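Local coordinates for capsular polysaccharide biosynthesis protein (Burkholderia pseudomallei, PDB 4BQN), which binds coenzyme A and probably acts as an acetyltransferase in the biosynthesis of capsular polysaccharide, at residues A[148-153]-A[242-247]. The protein carries 1 engineered substitution. Sequence-based numbering, arbitrary orientation.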
ATOM      1  N   SER A 148      -3.642 -15.831 -18.033  1.00 12.12           N
ATOM      2  CA  SER A 148      -2.197 -15.918 -17.815  1.00 11.99           C
ATOM      3  C   SER A 148      -1.845 -15.653 -16.353  1.00 11.62           C
ATOM      4  O   SER A 148      -1.085 -16.397 -15.736  1.00 12.91           O
ATOM      5  CB  SER A 148      -1.466 -14.916 -18.706  1.00 13.39           C
ATOM      6  OG  SER A 148      -0.063 -15.067 -18.561  1.00 12.80           O
ATOM      7  N   LEU A 149      -2.410 -14.584 -15.793  1.00 11.28           N
ATOM      8  CA  LEU A 149      -2.183 -14.265 -14.390  1.00 11.90           C
ATOM      9  C   LEU A 149      -2.650 -15.402 -13.485  1.00 12.76           C
ATOM     10  O   LEU A 149      -1.988 -15.717 -12.493  1.00 12.47           O
ATOM     11  CB  LEU A 149      -2.888 -12.960 -14.026  1.00 13.02           C
ATOM     12  CG  LEU A 149      -2.417 -11.718 -14.782  1.00 12.52           C
ATOM     13  CD1 LEU A 149      -3.295 -10.518 -14.429  1.00 15.58           C
ATOM     14  CD2 LEU A 149      -0.951 -11.420 -14.497  1.00 13.74           C
ATOM     15  N   ARG A 150      -3.777 -16.028 -13.831  1.00 10.73           N
ATOM     16  CA  ARG A 150      -4.290 -17.136 -13.022  0.70 11.41           C
ATOM     17  C   ARG A 150      -3.308 -18.303 -13.029  1.00 12.23           C
ATOM     18  O   ARG A 150      -3.020 -18.887 -11.972  1.00 12.78           O
ATOM     19  CB  ARG A 150      -5.677 -17.588 -13.483  0.70 12.05           C
ATOM     20  CG  ARG A 150      -6.149 -18.839 -12.765  0.70 11.50           C
ATOM     21  CD  ARG A 150      -7.655 -18.919 -12.857  0.70 12.04           C
ATOM     22  NE  ARG A 150      -8.193 -19.960 -11.991  0.70 13.56           N
ATOM     23  CZ  ARG A 150      -9.465 -20.024 -11.599  0.70 13.93           C
ATOM     24  NH1 ARG A 150     -10.342 -19.103 -11.981  0.70 16.19           N
ATOM     25  NH2 ARG A 150      -9.864 -21.009 -10.813  0.70 21.68           N
ATOM     26  N   ILE A 151      -2.786 -18.647 -14.197  1.00 11.97           N
ATOM     27  CA  ILE A 151      -1.767 -19.689 -14.283  1.00 12.09           C
ATOM     28  C   ILE A 151      -0.564 -19.343 -13.397  1.00 12.99           C
ATOM     29  O   ILE A 151       0.037 -20.235 -12.772  1.00 13.88           O
ATOM     30  CB  ILE A 151      -1.344 -19.926 -15.750  1.00 12.53           C
ATOM     31  CG1 ILE A 151      -2.496 -20.610 -16.506  1.00 13.74           C
ATOM     32  CG2 ILE A 151      -0.061 -20.744 -15.852  1.00 15.55           C
ATOM     33  CD1 ILE A 151      -2.404 -20.526 -18.017  1.00 15.70           C
ATOM     34  N   ASP A 152      -0.258 -18.049 -13.289  1.00 11.99           N
ATOM     35  CA  ASP A 152       0.914 -17.591 -12.549  1.00 11.96           C
ATOM     36  C   ASP A 152       0.630 -17.149 -11.115  1.00 12.02           C
ATOM     37  O   ASP A 152       1.505 -16.545 -10.493  1.00 12.32           O
ATOM     38  CB  ASP A 152       1.585 -16.443 -13.313  1.00 12.75           C
ATOM     39  CG  ASP A 152       2.219 -16.902 -14.611  1.00 13.95           C
ATOM     40  OD1 ASP A 152       2.452 -18.126 -14.766  1.00 16.74           O
ATOM     41  OD2 ASP A 152       2.483 -16.041 -15.486  1.00 15.75           O
ATOM     42  N   ILE A 153      -0.556 -17.439 -10.571  1.00 11.76           N
ATOM     43  CA  ILE A 153      -0.928 -16.868  -9.271  1.00 12.24           C
ATOM     44  C   ILE A 153       0.043 -17.233  -8.144  1.00 12.13           C
ATOM     45  O   ILE A 153       0.378 -16.373  -7.319  1.00 12.47           O
ATOM     46  CB  ILE A 153      -2.397 -17.169  -8.908  1.00 12.56           C
ATOM     47  CG1 ILE A 153      -2.822 -16.291  -7.731  1.00 12.47           C
ATOM     48  CG2 ILE A 153      -2.606 -18.667  -8.640  1.00 14.83           C
ATOM     49  CD1 ILE A 153      -4.303 -16.318  -7.452  1.00 14.19           C
ATOM     50  N   TYR A 242      -8.879  -8.406 -12.728  1.00 11.00           N
ATOM     51  CA  TYR A 242      -9.116  -8.781 -14.124  1.00  9.83           C
ATOM     52  C   TYR A 242     -10.001 -10.038 -14.225  1.00 11.41           C
ATOM     53  O   TYR A 242     -10.047 -10.857 -13.301  1.00 10.96           O
ATOM     54  CB  TYR A 242      -7.784  -9.029 -14.840  1.00 10.68           C
ATOM     55  CG  TYR A 242      -7.176  -7.805 -15.500  1.00 10.29           C
ATOM     56  CD1 TYR A 242      -6.972  -6.611 -14.797  1.00 11.88           C
ATOM     57  CD2 TYR A 242      -6.747  -7.869 -16.828  1.00 13.08           C
ATOM     58  CE1 TYR A 242      -6.390  -5.505 -15.418  1.00 12.33           C
ATOM     59  CE2 TYR A 242      -6.163  -6.772 -17.456  1.00 12.86           C
ATOM     60  CZ  TYR A 242      -5.991  -5.595 -16.748  1.00 10.99           C
ATOM     61  OH  TYR A 242      -5.405  -4.520 -17.371  1.00 12.10           O
ATOM     62  N   PRO A 243     -10.681 -10.206 -15.373  1.00 11.69           N
ATOM     63  CA  PRO A 243     -11.476 -11.415 -15.582  1.00 12.95           C
ATOM     64  C   PRO A 243     -10.615 -12.661 -15.411  1.00 10.67           C
ATOM     65  O   PRO A 243      -9.406 -12.626 -15.696  1.00 11.37           O
ATOM     66  CB  PRO A 243     -11.919 -11.297 -17.048  1.00 16.76           C
ATOM     67  CG  PRO A 243     -11.830  -9.847 -17.384  1.00 18.12           C
ATOM     68  CD  PRO A 243     -10.653  -9.348 -16.582  1.00 15.17           C
ATOM     69  N   ILE A 244     -11.275 -13.753 -15.009  1.00 12.40           N
ATOM     70  CA  ILE A 244     -10.682 -15.089 -14.839  1.00 12.33           C
ATOM     71  C   ILE A 244      -9.787 -15.128 -13.600  1.00 11.09           C
ATOM     72  O   ILE A 244     -10.022 -15.928 -12.688  1.00 12.08           O
ATOM     73  CB  ILE A 244      -9.976 -15.618 -16.119  1.00 12.13           C
ATOM     74  CG1 ILE A 244     -10.997 -15.701 -17.264  1.00 16.27           C
ATOM     75  CG2 ILE A 244      -9.332 -16.983 -15.853  1.00 14.22           C
ATOM     76  CD1 ILE A 244     -10.444 -16.228 -18.569  1.00 15.43           C
ATOM     77  N   TYR A 245      -8.809 -14.224 -13.535  1.00 11.05           N
ATOM     78  CA  TYR A 245      -7.973 -14.087 -12.344  1.00 11.21           C
ATOM     79  C   TYR A 245      -8.846 -13.828 -11.112  1.00 10.14           C
ATOM     80  O   TYR A 245      -8.631 -14.402 -10.037  1.00 11.01           O
ATOM     81  CB  TYR A 245      -6.967 -12.956 -12.547  1.00 11.28           C
ATOM     82  CG  TYR A 245      -5.921 -12.886 -11.463  1.00  9.90           C
ATOM     83  CD1 TYR A 245      -4.940 -13.883 -11.357  1.00 11.48           C
ATOM     84  CD2 TYR A 245      -5.848 -11.813 -10.587  1.00 10.75           C
ATOM     85  CE1 TYR A 245      -3.954 -13.834 -10.397  1.00 12.29           C
ATOM     86  CE2 TYR A 245      -4.863 -11.763  -9.598  1.00 11.32           C
ATOM     87  CZ  TYR A 245      -3.914 -12.769  -9.513  1.00 10.70           C
ATOM     88  OH  TYR A 245      -2.909 -12.763  -8.566  1.00 11.74           O
ATOM     89  N   ARG A 246      -9.881 -13.003 -11.276  1.00 10.82           N
ATOM     90  CA  ARG A 246     -10.748 -12.625 -10.162  0.66 11.05           C
ATOM     91  C   ARG A 246     -11.435 -13.846  -9.538  1.00 10.37           C
ATOM     92  O   ARG A 246     -11.781 -13.843  -8.351  1.00 12.44           O
ATOM     93  CB  ARG A 246     -11.789 -11.596 -10.625  0.66 11.60           C
ATOM     94  CG  ARG A 246     -12.808 -12.125 -11.633  0.66 13.60           C
ATOM     95  CD  ARG A 246     -13.686 -11.012 -12.211  0.66 13.84           C
ATOM     96  NE  ARG A 246     -14.476 -10.320 -11.186  0.66 11.92           N
ATOM     97  CZ  ARG A 246     -15.598 -10.784 -10.641  0.66 11.60           C
ATOM     98  NH1 ARG A 246     -16.103 -11.956 -11.011  0.66 16.70           N
ATOM     99  NH2 ARG A 246     -16.202 -10.069  -9.705  0.66 18.86           N
ATOM    100  N   ASP A 247     -11.617 -14.901 -10.336  1.00 11.77           N
ATOM    101  CA  ASP A 247     -12.341 -16.077  -9.860  1.00 11.90           C
ATOM    102  C   ASP A 247     -11.480 -16.965  -8.944  1.00 13.33           C
ATOM    103  O   ASP A 247     -11.986 -17.934  -8.377  1.00 15.76           O
ATOM    104  CB  ASP A 247     -12.925 -16.850 -11.045  1.00 12.87           C
ATOM    105  CG  ASP A 247     -13.942 -16.027 -11.820  1.00 18.26           C
ATOM    106  OD1 ASP A 247     -14.763 -15.334 -11.175  1.00 23.78           O
ATOM    107  OD2 ASP A 247     -13.901 -16.039 -13.069  1.00 21.95           O
TER
HETATM  108  O   HOH W   1     -12.291 -20.662  -9.581  1.00 45.75           O
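S148 faces away from 242-247, its OG hydrogen-bonded to R308 NH1, so the contact begins one residue on. L149, buried and apolar, points at the other segment and offers its CB to the ring carbons, 3.5 Å from Y245 CD1. Y245 reaches that far because its CG is anti to the backbone N (chi1 -171°), which carries the ring up to the helix backbone: its CE1 lies 3.4 Å from L149 O, and the ring edge meets R150 N and CA. R150 suits the exposed flank. The R150 chain, extended from CG to NE, crosses I244 at about a right angle, its CD 3.9 Å from I244 CG2. R150 NH1 then donates to I244 O at 3.3 Å, a long and bent bond (142°) made from above the carbonyl plane; the same oxygen also accepts a hydrogen bond from D247 N. A water bridges R150 NH2 to D247 O, while D247 OD2 stays 4.8 Å from R150 NH1 and OD1 makes a long salt bridge with R246 NH1, so any attraction to R150 is probably modest. Past the turn at D152, I153, also buried and apolar, sets CG1 and CD1 on the CE1 and OH side of the ring, CG1 3.6 Å from Y245 OH, which bonds G102 O; F249 meets the ring edge-to-face. This is tertiary helix-to-loop packing, with the Y245 ring, from the start of a 3-10 segment, packed against the C-terminal end of helix 142-151, away from the coenzyme A site.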